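Local atomic coordinates of UV damage endonuclease (Sulfolobus acidocaldarius, PDB entry 3TC3), a protein that probably cuts damaged DNA as a metal-dependent endonuclease of the UvdE family, the first step in repair of ultraviolet lesions. Residues V193-D198 with I218-H223; I161-S166 with K199-K204; A37-K42 with S56-C61; Y26-Y31 with R78-T83. All coordinates share one frame; numbering follows the deposited sequence. Where two conformers were deposited one is given.

Contact 1 (V193-D198 with I218-H223); sequences VIENDD and IFDNLH. With MN (manganese (II) ion), chain C.
Strand 193-195 and strand 218-220 run parallel, inclined by 18° to each other, and Glu195 pairs with Ile218 as Ile218 N donates to Ile194 O. They are neighbouring strands of the TIM barrel, joined through helix 203-213 in a beta-alpha-beta crossover, and their C-terminal ends supply two of the four residues of the manganese site. Glu195 reaches the metal on an extended chain, with CG anti to the backbone N (chi1 177°), and binds the manganese through Glu195 OE2 at 2.2 Å. Asp220 OD2 binds the manganese at 1.9 Å. The two carboxylates are nearly coplanar, and the shared metal probably offsets the repulsion between Glu195 OE2 and Asp220 OD2; Glu288 and Asp251 are the other residues of the site. A water on the metal lies 2.8 Å from Glu195 OE1, probably donating to it. Just past the strand, the amide of Asn196 links both backbone groups of Asp220: Asn196 OD1 accepts from Asp220 N on an in-plane lone pair at 3.0 Å, and ND2 gives a nearly straight bond to Asp220 O. This paired grip holds the amide flat and positions the metal-binding aspartate. Asp220 OD1 N-caps the following helix by accepting from His223 N at 2.9 Å. It also lies over one face of the His223 ring, offset toward the rim, while His223 ND1 donates almost in the ring plane to Asn196 O at 2.8 Å.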
loop_
_atom_site.group_PDB
_atom_site.type_symbol
_atom_site.label_atom_id
_atom_site.label_comp_id
_atom_site.label_asym_id
_atom_site.label_seq_id
_atom_site.Cartn_x
_atom_site.Cartn_y
_atom_site.Cartn_z
ATOM N N VAL A 193 0.358 7.883 -3.977
ATOM C CA VAL A 193 -1.089 7.945 -3.909
ATOM C C VAL A 193 -1.481 8.199 -2.437
ATOM O O VAL A 193 -0.676 7.943 -1.533
ATOM C CB VAL A 193 -1.810 6.667 -4.464
ATOM C CG1 VAL A 193 -1.369 6.392 -5.901
ATOM C CG2 VAL A 193 -1.507 5.484 -3.527
ATOM N N ILE A 194 -2.618 8.860 -2.216
ATOM C CA ILE A 194 -2.985 9.183 -0.842
ATOM C C ILE A 194 -4.289 8.463 -0.490
ATOM O O ILE A 194 -5.146 8.292 -1.303
ATOM C CB ILE A 194 -3.145 10.722 -0.612
ATOM C CG1 ILE A 194 -4.131 11.310 -1.576
ATOM C CG2 ILE A 194 -1.778 11.458 -0.630
ATOM C CD1 ILE A 194 -4.465 12.847 -1.255
ATOM N N GLU A 195 -4.468 8.149 0.773
ATOM C CA GLU A 195 -5.640 7.416 1.203
ATOM C C GLU A 195 -6.307 8.201 2.348
ATOM O O GLU A 195 -5.687 8.908 3.175
ATOM C CB GLU A 195 -5.093 6.117 1.812
ATOM C CG GLU A 195 -6.113 5.145 2.433
ATOM C CD GLU A 195 -5.452 4.060 3.290
ATOM O OE1 GLU A 195 -4.267 3.774 3.133
ATOM O OE2 GLU A 195 -6.150 3.452 4.117
ATOM N N ASN A 196 -7.628 8.083 2.392
ATOM C CA ASN A 196 -8.361 8.683 3.451
ATOM C C ASN A 196 -8.117 7.926 4.762
ATOM O O ASN A 196 -7.963 6.688 4.735
ATOM C CB ASN A 196 -9.863 8.759 3.080
ATOM C CG ASN A 196 -10.491 7.382 2.793
ATOM O OD1 ASN A 196 -10.003 6.698 1.901
ATOM N ND2 ASN A 196 -11.501 6.967 3.586
ATOM N N ASP A 197 -8.134 8.667 5.851
ATOM C CA ASP A 197 -8.051 7.999 7.186
ATOM C C ASP A 197 -9.318 8.098 7.997
ATOM O O ASP A 197 -10.250 8.809 7.590
ATOM C CB ASP A 197 -6.761 8.469 7.881
ATOM C CG ASP A 197 -6.869 9.908 8.366
ATOM O OD1 ASP A 197 -7.477 10.125 9.459
ATOM O OD2 ASP A 197 -6.359 10.861 7.733
ATOM N N ASP A 198 -9.322 7.492 9.227
ATOM C CA ASP A 198 -10.571 7.464 9.951
ATOM C C ASP A 198 -10.647 8.499 11.045
ATOM O O ASP A 198 -11.627 8.570 11.792
ATOM C CB ASP A 198 -10.809 6.037 10.493
ATOM C CG ASP A 198 -9.714 5.550 11.428
ATOM O OD1 ASP A 198 -8.628 6.105 11.534
ATOM O OD2 ASP A 198 -9.949 4.500 12.075
ATOM N N ILE A 218 -6.532 6.604 -3.072
ATOM C CA ILE A 218 -7.017 5.239 -2.705
ATOM C C ILE A 218 -8.156 5.379 -1.712
ATOM O O ILE A 218 -7.969 5.945 -0.608
ATOM C CB ILE A 218 -5.887 4.420 -2.019
ATOM C CG1 ILE A 218 -4.834 4.085 -3.021
ATOM C CG2 ILE A 218 -6.486 3.050 -1.437
ATOM C CD1 ILE A 218 -3.773 3.084 -2.532
ATOM N N PHE A 219 -9.304 4.815 -2.077
ATOM C CA PHE A 219 -10.452 4.746 -1.154
ATOM C C PHE A 219 -10.392 3.588 -0.183
ATOM O O PHE A 219 -10.223 2.473 -0.598
ATOM C CB PHE A 219 -11.702 4.548 -2.044
ATOM C CG PHE A 219 -12.990 4.460 -1.287
ATOM C CD1 PHE A 219 -13.569 5.610 -0.690
ATOM C CD2 PHE A 219 -13.607 3.220 -1.090
ATOM C CE1 PHE A 219 -14.757 5.507 -0.042
ATOM C CE2 PHE A 219 -14.799 3.132 -0.392
ATOM C CZ PHE A 219 -15.385 4.300 0.155
ATOM N N ASP A 220 -10.487 3.878 1.081
ATOM C CA ASP A 220 -10.526 2.872 2.134
ATOM C C ASP A 220 -11.927 2.870 2.668
ATOM O O ASP A 220 -12.381 3.863 3.183
ATOM C CB ASP A 220 -9.547 3.221 3.187
ATOM C CG ASP A 220 -9.526 2.157 4.222
ATOM O OD1 ASP A 220 -10.500 1.881 4.902
ATOM O OD2 ASP A 220 -8.405 1.527 4.323
ATOM N N ASN A 221 -12.606 1.732 2.460
ATOM C CA ASN A 221 -14.052 1.710 2.766
ATOM C C ASN A 221 -14.320 1.806 4.296
ATOM O O ASN A 221 -15.256 2.490 4.665
ATOM C CB ASN A 221 -14.718 0.504 2.183
ATOM C CG ASN A 221 -14.290 -0.776 2.799
ATOM O OD1 ASN A 221 -13.091 -1.018 3.072
ATOM N ND2 ASN A 221 -15.288 -1.659 3.017
ATOM N N LEU A 222 -13.554 1.107 5.125
ATOM C CA LEU A 222 -13.835 1.149 6.578
ATOM C C LEU A 222 -13.558 2.575 7.052
ATOM O O LEU A 222 -14.353 3.144 7.776
ATOM C CB LEU A 222 -12.913 0.151 7.281
ATOM C CG LEU A 222 -13.015 0.160 8.820
ATOM C CD1 LEU A 222 -14.416 -0.166 9.263
ATOM C CD2 LEU A 222 -12.015 -0.866 9.402
ATOM N N HIS A 223 -12.467 3.207 6.560
ATOM C CA HIS A 223 -12.210 4.558 7.025
ATOM C C HIS A 223 -13.292 5.533 6.634
ATOM O O HIS A 223 -13.669 6.439 7.407
ATOM C CB HIS A 223 -10.871 5.053 6.493
ATOM C CG HIS A 223 -9.662 4.266 6.961
ATOM N ND1 HIS A 223 -8.431 4.463 6.391
ATOM C CD2 HIS A 223 -9.528 3.225 7.865
ATOM C CE1 HIS A 223 -7.513 3.617 6.936
ATOM N NE2 HIS A 223 -8.155 2.830 7.825
HETATM MN MN MN C . -6.473 1.266 4.286
HETATM O O HOH W 1 -4.099 1.333 4.547
#

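Contact 2 (I161-S166 with K199-K204); sequences IHVGSS and KVFSVK
The Phe201 ring is sandwiched between two valines: Val163 CG1 sits over the centre of one face and Val200 CG1, from the preceding residue of its own segment, over the centre of the other. The first is a CH-pi contact, with Val163 CG1 3.8 Å from the ring centroid and only 7° off the normal. Val163 also lays its branch point on the ring, Val163 CB meeting Phe201 CD2 at 3.5 Å. Because CG1 of Val163 is anti to the backbone N (chi1 175°), this methyl is carried out over the middle of the ring while CG2 stays near Phe201 CG and CB. Carbonyl oxygens occupy the rim: Gly164 O lies in the ring plane, 3.8 Å from Phe201 CE2, and Ser165 O comes within 3.5 Å of Phe201 CZ. Here two loops at the C-terminal ends of neighbouring TIM-barrel strands meet, one following strand 158-162 and the other leading from strand 192-195 into helix 203-213. No hydrogen bond crosses between them. Beyond the ring, Ser166 CB packs against Val200 CG1 at 3.7 Å, extending the apolar contact to the second valine. The polar groups turn to other partners: Ser165 O accepts from Asn129 ND2, while Asp197 OD2 receives Phe201 N and Asp197 OD1 receives Val200 N.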
loop_
_atom_site.group_PDB
_atom_site.type_symbol
_atom_site.label_atom_id
_atom_site.label_comp_id
_atom_site.label_asym_id
_atom_site.label_seq_id
_atom_site.Cartn_x
_atom_site.Cartn_y
_atom_site.Cartn_z
ATOM N N ILE A 161 0.288 6.706 0.929
ATOM C CA ILE A 161 0.446 7.294 2.254
ATOM C C ILE A 161 -0.820 8.030 2.743
ATOM O O ILE A 161 -1.668 8.280 1.938
ATOM C CB ILE A 161 1.602 8.320 2.320
ATOM C CG1 ILE A 161 1.340 9.460 1.339
ATOM C CG2 ILE A 161 2.930 7.565 2.030
ATOM C CD1 ILE A 161 2.429 10.680 1.506
ATOM N N HIS A 162 -0.938 8.206 4.075
ATOM C CA HIS A 162 -1.954 9.126 4.592
ATOM C C HIS A 162 -1.461 10.541 4.456
ATOM O O HIS A 162 -0.266 10.860 4.192
ATOM C CB HIS A 162 -2.179 8.768 6.047
ATOM C CG HIS A 162 -2.938 7.516 6.212
ATOM N ND1 HIS A 162 -2.526 6.521 7.007
ATOM C CD2 HIS A 162 -4.126 7.089 5.622
ATOM C CE1 HIS A 162 -3.454 5.515 6.986
ATOM N NE2 HIS A 162 -4.424 5.862 6.134
ATOM N N VAL A 163 -2.384 11.509 4.622
ATOM C CA VAL A 163 -2.011 12.892 4.502
ATOM C C VAL A 163 -0.989 13.266 5.594
ATOM O O VAL A 163 -0.070 14.077 5.378
ATOM C CB VAL A 163 -3.275 13.822 4.479
ATOM C CG1 VAL A 163 -2.810 15.212 4.476
ATOM C CG2 VAL A 163 -4.029 13.542 3.220
ATOM N N GLY A 164 -1.246 12.715 6.771
ATOM C CA GLY A 164 -0.269 12.890 7.807
ATOM C C GLY A 164 -0.817 13.624 9.048
ATOM O O GLY A 164 -1.839 13.266 9.671
ATOM N N SER A 165 -0.139 14.721 9.392
ATOM C CA SER A 165 -0.428 15.513 10.583
ATOM C C SER A 165 -1.574 16.495 10.380
ATOM O O SER A 165 -1.730 16.982 9.271
ATOM C CB SER A 165 0.917 16.253 10.832
ATOM O OG SER A 165 0.799 17.261 11.799
ATOM N N SER A 166 -2.263 16.886 11.471
ATOM C CA SER A 166 -3.234 17.972 11.386
ATOM C C SER A 166 -2.795 19.161 12.273
ATOM O O SER A 166 -3.642 20.002 12.612
ATOM C CB SER A 166 -4.658 17.524 11.801
ATOM O OG SER A 166 -4.598 17.038 13.110
ATOM N N LYS A 199 -9.624 9.358 11.116
ATOM C CA LYS A 199 -9.575 10.353 12.170
ATOM C C LYS A 199 -9.638 11.825 11.718
ATOM O O LYS A 199 -10.313 12.626 12.383
ATOM C CB LYS A 199 -8.327 10.186 13.036
ATOM C CG LYS A 199 -8.126 8.842 13.662
ATOM C CD LYS A 199 -9.117 8.537 14.831
ATOM C CE LYS A 199 -8.739 7.239 15.639
ATOM N NZ LYS A 199 -8.079 6.185 14.773
ATOM N N VAL A 200 -8.980 12.185 10.630
ATOM C CA VAL A 200 -8.868 13.560 10.245
ATOM C C VAL A 200 -9.133 13.851 8.779
ATOM O O VAL A 200 -9.984 14.662 8.487
ATOM C CB VAL A 200 -7.459 14.103 10.560
ATOM C CG1 VAL A 200 -7.380 15.633 10.151
ATOM C CG2 VAL A 200 -7.253 14.033 12.120
ATOM N N PHE A 201 -8.444 13.116 7.897
ATOM C CA PHE A 201 -8.508 13.443 6.483
ATOM C C PHE A 201 -9.446 12.510 5.710
ATOM O O PHE A 201 -9.139 11.348 5.431
ATOM C CB PHE A 201 -7.100 13.469 5.810
ATOM C CG PHE A 201 -6.265 14.545 6.380
ATOM C CD1 PHE A 201 -6.586 15.912 6.112
ATOM C CD2 PHE A 201 -5.241 14.239 7.335
ATOM C CE1 PHE A 201 -5.835 16.943 6.731
ATOM C CE2 PHE A 201 -4.519 15.273 7.972
ATOM C CZ PHE A 201 -4.758 16.588 7.652
ATOM N N SER A 202 -10.582 13.057 5.322
ATOM C CA SER A 202 -11.635 12.308 4.682
ATOM C C SER A 202 -11.389 12.154 3.180
ATOM O O SER A 202 -10.427 12.761 2.665
ATOM C CB SER A 202 -12.965 13.099 4.872
ATOM O OG SER A 202 -12.862 14.362 4.154
ATOM N N VAL A 203 -12.221 11.417 2.502
ATOM C CA VAL A 203 -12.216 11.390 1.033
ATOM C C VAL A 203 -12.279 12.815 0.448
ATOM O O VAL A 203 -11.513 13.163 -0.474
ATOM C CB VAL A 203 -13.301 10.502 0.511
ATOM C CG1 VAL A 203 -13.366 10.563 -1.034
ATOM C CG2 VAL A 203 -12.950 9.044 0.921
ATOM N N LYS A 204 -13.196 13.644 0.953
ATOM C CA LYS A 204 -13.313 15.015 0.481
ATOM C C LYS A 204 -11.973 15.744 0.552
ATOM O O LYS A 204 -11.559 16.482 -0.402
ATOM C CB LYS A 204 -14.348 15.766 1.341
ATOM C CG LYS A 204 -14.557 17.243 0.919
ATOM C CD LYS A 204 -15.731 17.755 1.767
ATOM C CE LYS A 204 -15.779 19.241 1.648
ATOM N NZ LYS A 204 -16.675 19.894 2.614
#

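Contact 3 (A37-K42 with S56-C61); sequences ADKTIK and SSNLLC
Lys39 curls its side chain over the amide oxygen of Asn58, with Lys39 CB and CG both 3.4 Å from Asn58 OD1. Bends at chi3 and chi4 (-70° and -52°) fold the chain back, bringing Lys39 NZ to 2.8 Å from Asn58 OD1 and 2.7 Å from Ser57 OG, hydrogen bonds in each case. Asn58 OD1 also accepts Lys39 N at 3.0 Å, and the two donors approach from opposite faces of the amide plane. On its other branch Asn58 ND2 gives an almost straight bond to Lys39 O at 2.9 Å, lying in the plane of the amide. One asparagine thus binds both backbone groups of Lys39 and its ammonium group, which fixes the rotation of the amide. Nearby, Ala37 CB packs on Cys61 CB at 4.0 Å, next to the disulfide from Cys61 to Cys35. Polar partners spread further: Lys39 NZ also donates to Lys36 O, and Asn58 ND2 to Thr83 O. The contact ties the long loop after strand 22-27 onto helix 48-71, the first helix of the barrel, whose other side at Leu59 packs on helix 101-113.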
loop_
_atom_site.group_PDB
_atom_site.type_symbol
_atom_site.label_atom_id
_atom_site.label_comp_id
_atom_site.label_asym_id
_atom_site.label_seq_id
_atom_site.Cartn_x
_atom_site.Cartn_y
_atom_site.Cartn_z
ATOM N N ALA A 37 8.147 -13.020 4.291
ATOM C CA ALA A 37 8.687 -12.026 3.372
ATOM C C ALA A 37 8.895 -10.651 4.044
ATOM O O ALA A 37 9.324 -9.684 3.352
ATOM C CB ALA A 37 7.781 -11.870 2.094
ATOM N N ASP A 38 8.508 -10.524 5.328
ATOM C CA ASP A 38 8.409 -9.223 6.024
ATOM C C ASP A 38 9.295 -9.164 7.284
ATOM O O ASP A 38 9.002 -8.463 8.243
ATOM C CB ASP A 38 6.991 -8.913 6.372
ATOM C CG ASP A 38 6.400 -9.898 7.425
ATOM O OD1 ASP A 38 6.974 -10.984 7.624
ATOM O OD2 ASP A 38 5.325 -9.556 7.966
ATOM N N LYS A 39 10.404 -9.882 7.244
ATOM C CA LYS A 39 11.282 -9.971 8.438
ATOM C C LYS A 39 12.094 -8.665 8.492
ATOM O O LYS A 39 12.449 -8.099 7.443
ATOM C CB LYS A 39 12.299 -11.123 8.313
ATOM C CG LYS A 39 11.653 -12.482 7.968
ATOM C CD LYS A 39 12.692 -13.665 8.078
ATOM C CE LYS A 39 13.713 -13.580 6.981
ATOM N NZ LYS A 39 13.145 -13.461 5.594
ATOM N N THR A 40 12.350 -8.179 9.717
ATOM C CA THR A 40 13.200 -6.979 9.814
ATOM C C THR A 40 14.190 -7.255 10.914
ATOM O O THR A 40 14.187 -8.326 11.508
ATOM C CB THR A 40 12.443 -5.690 10.085
ATOM O OG1 THR A 40 13.355 -4.597 9.860
ATOM C CG2 THR A 40 11.764 -5.634 11.479
ATOM N N ILE A 41 15.106 -6.315 11.051
ATOM C CA ILE A 41 16.145 -6.467 12.072
ATOM C C ILE A 41 16.176 -5.203 12.942
ATOM O O ILE A 41 15.772 -4.088 12.540
ATOM C CB ILE A 41 17.489 -6.710 11.375
ATOM C CG1 ILE A 41 18.002 -5.463 10.672
ATOM C CG2 ILE A 41 17.435 -8.023 10.539
ATOM C CD1 ILE A 41 19.485 -5.581 10.342
ATOM N N LYS A 42 16.656 -5.398 14.188
ATOM C CA LYS A 42 16.790 -4.255 15.126
ATOM C C LYS A 42 17.943 -3.356 14.732
ATOM O O LYS A 42 18.950 -3.826 14.179
ATOM C CB LYS A 42 17.064 -4.756 16.581
ATOM C CG LYS A 42 16.006 -5.787 17.113
ATOM C CD LYS A 42 16.368 -6.345 18.509
ATOM C CE LYS A 42 17.388 -7.474 18.392
ATOM N NZ LYS A 42 17.431 -8.392 19.578
ATOM N N SER A 56 17.878 -11.001 1.242
ATOM C CA SER A 56 17.792 -12.139 0.390
ATOM C C SER A 56 16.673 -13.095 0.812
ATOM O O SER A 56 16.010 -13.646 -0.062
ATOM C CB SER A 56 19.167 -12.860 0.302
ATOM O OG SER A 56 20.050 -12.007 -0.382
ATOM N N SER A 57 16.524 -13.369 2.107
ATOM C CA SER A 57 15.525 -14.356 2.461
ATOM C C SER A 57 14.155 -13.725 2.224
ATOM O O SER A 57 13.240 -14.420 1.752
ATOM C CB SER A 57 15.576 -14.894 3.881
ATOM O OG SER A 57 15.755 -13.903 4.897
ATOM N N ASN A 58 14.012 -12.452 2.529
ATOM C CA ASN A 58 12.711 -11.829 2.252
ATOM C C ASN A 58 12.344 -11.908 0.782
ATOM O O ASN A 58 11.160 -12.132 0.427
ATOM C CB ASN A 58 12.689 -10.349 2.692
ATOM C CG ASN A 58 12.539 -10.130 4.214
ATOM O OD1 ASN A 58 12.003 -10.988 4.959
ATOM N ND2 ASN A 58 12.851 -8.903 4.659
ATOM N N LEU A 59 13.319 -11.620 -0.071
ATOM C CA LEU A 59 13.060 -11.524 -1.469
ATOM C C LEU A 59 12.756 -12.931 -2.034
ATOM O O LEU A 59 11.948 -13.079 -2.954
ATOM C CB LEU A 59 14.212 -10.838 -2.171
ATOM C CG LEU A 59 14.303 -9.321 -1.887
ATOM C CD1 LEU A 59 15.702 -8.785 -2.230
ATOM C CD2 LEU A 59 13.248 -8.584 -2.732
ATOM N N LEU A 60 13.525 -13.953 -1.617
ATOM C CA LEU A 60 13.196 -15.368 -1.964
ATOM C C LEU A 60 11.734 -15.705 -1.685
ATOM O O LEU A 60 11.005 -16.299 -2.524
ATOM C CB LEU A 60 14.075 -16.342 -1.161
ATOM C CG LEU A 60 13.835 -17.838 -1.543
ATOM C CD1 LEU A 60 15.153 -18.562 -1.769
ATOM C CD2 LEU A 60 12.843 -18.729 -0.667
ATOM N N CYS A 61 11.290 -15.352 -0.467
ATOM C CA CYS A 61 9.931 -15.607 -0.019
ATOM C C CYS A 61 8.974 -14.769 -0.826
ATOM O O CYS A 61 7.934 -15.278 -1.246
ATOM C CB CYS A 61 9.863 -15.268 1.422
ATOM S SG CYS A 61 10.623 -16.605 2.467
#

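Contact 4 (Y26-Y31 with R78-T83); sequences YVSTNY and RISSNT
The contact pairs the first two strands of the TIM barrel where they open towards the manganese site, and Arg78 extends from it to the residues round the metal. Val27 and Arg78 form a parallel bridge: Arg78 N donates to Tyr26 O, and Ser28 N donates to Arg78 O at 2.8 Å. The side chains of Val27 and Arg78 lie side by side and point the same way. Arg78 runs out with CG anti to the backbone N (chi1 -173°) and bends at chi3, which brings its guanidinium alongside Val27, whose CG2 lies over one face, offset toward the rim. Val27 CG2 is 3.8 Å from Arg78 NH1. The valine methyl thereby backs the flat group while Arg78 NH2 forms salt bridges with Glu288 and Asp251, both residues of the manganese site. Such a positive charge in the second shell probably steadies the two carboxylates and offsets part of the negative charge gathered round the metal. Beyond the bridge direct backbone bonding gives way to water, although the chains stay close. One water donates to Ser28 O and accepts from Ser80 N, and another links the hydroxyls of Ser28 and Ser80. Direct contact continues there only as packing, with Ser28 OG 3.5 Å from Ser80 CA. Ser80 also starts a type I turn ending at Thr83. Ser80 OG accepts from Asn82 N at 2.9 Å, making an ST turn, while Ser80 O takes two bonds, from Thr83 N at 3.2 Å and from Thr83 OG1 at 2.7 Å.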
loop_
_atom_site.group_PDB
_atom_site.type_symbol
_atom_site.label_atom_id
_atom_site.label_comp_id
_atom_site.label_asym_id
_atom_site.label_seq_id
_atom_site.Cartn_x
_atom_site.Cartn_y
_atom_site.Cartn_z
ATOM N N TYR A 26 -3.511 -9.093 -1.191
ATOM C CA TYR A 26 -3.337 -9.062 0.293
ATOM C C TYR A 26 -1.979 -8.442 0.593
ATOM O O TYR A 26 -1.196 -8.143 -0.327
ATOM C CB TYR A 26 -3.601 -10.385 0.959
ATOM C CG TYR A 26 -2.668 -11.461 0.521
ATOM C CD1 TYR A 26 -2.848 -12.144 -0.741
ATOM C CD2 TYR A 26 -1.545 -11.833 1.339
ATOM C CE1 TYR A 26 -1.952 -13.149 -1.168
ATOM C CE2 TYR A 26 -0.656 -12.817 0.883
ATOM C CZ TYR A 26 -0.857 -13.431 -0.366
ATOM O OH TYR A 26 0.057 -14.435 -0.718
ATOM N N VAL A 27 -1.664 -8.346 1.893
ATOM C CA VAL A 27 -0.564 -7.418 2.317
ATOM C C VAL A 27 0.612 -8.193 2.920
ATOM O O VAL A 27 0.446 -8.980 3.874
ATOM C CB VAL A 27 -1.129 -6.497 3.399
ATOM C CG1 VAL A 27 -0.001 -5.617 4.080
ATOM C CG2 VAL A 27 -2.258 -5.611 2.774
ATOM N N SER A 28 1.822 -7.922 2.416
ATOM C CA SER A 28 3.168 -8.164 3.073
ATOM C C SER A 28 3.692 -9.585 3.101
ATOM O O SER A 28 4.849 -9.790 2.774
ATOM C CB SER A 28 3.223 -7.534 4.474
ATOM O OG SER A 28 3.366 -6.129 4.283
ATOM N N THR A 29 2.868 -10.534 3.524
ATOM C CA THR A 29 3.410 -11.918 3.680
ATOM C C THR A 29 2.234 -12.870 3.692
ATOM O O THR A 29 1.063 -12.448 3.647
ATOM C CB THR A 29 4.315 -12.053 4.916
ATOM O OG1 THR A 29 5.105 -13.237 4.806
ATOM C CG2 THR A 29 3.517 -12.013 6.212
ATOM N N ASN A 30 2.565 -14.155 3.563
ATOM C CA ASN A 30 1.552 -15.201 3.414
ATOM C C ASN A 30 1.862 -16.177 4.540
ATOM O O ASN A 30 2.936 -16.775 4.628
ATOM C CB ASN A 30 1.709 -15.824 2.010
ATOM C CG ASN A 30 0.734 -16.954 1.745
ATOM O OD1 ASN A 30 0.603 -17.829 2.627
ATOM N ND2 ASN A 30 0.102 -17.011 0.560
ATOM N N TYR A 31 0.912 -16.388 5.436
ATOM C CA TYR A 31 1.206 -17.195 6.637
ATOM C C TYR A 31 1.151 -18.682 6.308
ATOM O O TYR A 31 1.927 -19.458 6.851
ATOM C CB TYR A 31 0.146 -16.905 7.707
ATOM C CG TYR A 31 0.200 -15.552 8.343
ATOM C CD1 TYR A 31 1.432 -15.027 8.879
ATOM C CD2 TYR A 31 -0.984 -14.761 8.461
ATOM C CE1 TYR A 31 1.450 -13.740 9.425
ATOM C CE2 TYR A 31 -0.942 -13.502 9.033
ATOM C CZ TYR A 31 0.266 -13.018 9.527
ATOM O OH TYR A 31 0.300 -11.780 10.151
ATOM N N ARG A 78 0.672 -6.166 -1.919
ATOM C CA ARG A 78 1.309 -5.019 -1.212
ATOM C C ARG A 78 2.639 -5.507 -0.668
ATOM O O ARG A 78 2.685 -6.283 0.273
ATOM C CB ARG A 78 0.439 -4.319 -0.133
ATOM C CG ARG A 78 1.201 -3.010 0.376
ATOM C CD ARG A 78 0.389 -2.381 1.586
ATOM N NE ARG A 78 -0.960 -1.927 1.134
ATOM C CZ ARG A 78 -1.928 -1.736 2.047
ATOM N NH1 ARG A 78 -1.686 -1.908 3.338
ATOM N NH2 ARG A 78 -3.082 -1.343 1.676
ATOM N N ILE A 79 3.741 -5.112 -1.314
ATOM C CA ILE A 79 5.095 -5.576 -0.866
ATOM C C ILE A 79 5.444 -4.936 0.477
ATOM O O ILE A 79 5.217 -3.734 0.701
ATOM C CB ILE A 79 6.120 -5.202 -1.912
ATOM C CG1 ILE A 79 5.844 -5.994 -3.180
ATOM C CG2 ILE A 79 7.563 -5.487 -1.389
ATOM C CD1 ILE A 79 6.825 -5.635 -4.384
ATOM N N SER A 80 5.965 -5.780 1.356
ATOM C CA SER A 80 6.322 -5.303 2.685
ATOM C C SER A 80 7.411 -4.206 2.670
ATOM O O SER A 80 8.399 -4.320 1.905
ATOM C CB SER A 80 6.892 -6.506 3.508
ATOM O OG SER A 80 7.406 -5.984 4.750
ATOM N N SER A 81 7.234 -3.194 3.484
ATOM C CA SER A 81 8.289 -2.130 3.677
ATOM C C SER A 81 9.493 -2.689 4.378
ATOM O O SER A 81 10.580 -2.061 4.347
ATOM C CB SER A 81 7.729 -0.920 4.410
ATOM O OG SER A 81 6.637 -0.417 3.665
ATOM N N ASN A 82 9.364 -3.876 4.988
ATOM C CA ASN A 82 10.579 -4.466 5.645
ATOM C C ASN A 82 11.448 -5.194 4.666
ATOM O O ASN A 82 12.503 -5.767 5.069
ATOM C CB ASN A 82 10.112 -5.453 6.750
ATOM C CG ASN A 82 9.494 -4.806 7.873
ATOM O OD1 ASN A 82 9.699 -3.618 8.133
ATOM N ND2 ASN A 82 8.776 -5.629 8.698
ATOM N N THR A 83 11.119 -5.226 3.365
ATOM C CA THR A 83 11.826 -6.083 2.377
ATOM C C THR A 83 13.351 -5.901 2.530
ATOM O O THR A 83 14.052 -6.920 2.659
ATOM C CB THR A 83 11.399 -5.757 0.939
ATOM O OG1 THR A 83 10.025 -6.219 0.830
ATOM C CG2 THR A 83 12.240 -6.509 -0.100
HETATM O O HOH W 2 6.338 -8.457 0.811
HETATM O O HOH W 3 5.446 -5.472 6.654
#

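In the fold
Along the chain, contact 4 spans contact 3, and both precede contacts 1 and 2, whose segments alternate. Contacts 1, 2 and 4 reach the same eight-stranded parallel barrel: contact 4 joins the first two strands, contact 1 pairs the fifth and sixth, and contact 2 joins the end of the fourth to the loop after the fifth, the last two lying across the chain's centre from contact 4. Contacts 1 and 2 touch, with centres 8 Å apart. Contacts 3 and 4 also touch, at 10 Å between centres, through a probable Asp38 O to Asn82 ND2 bond. Contacts 1 and 4 lie 19 Å apart by their centres, yet both converge on the manganese site, one supplying ligands and the other an arginine behind them.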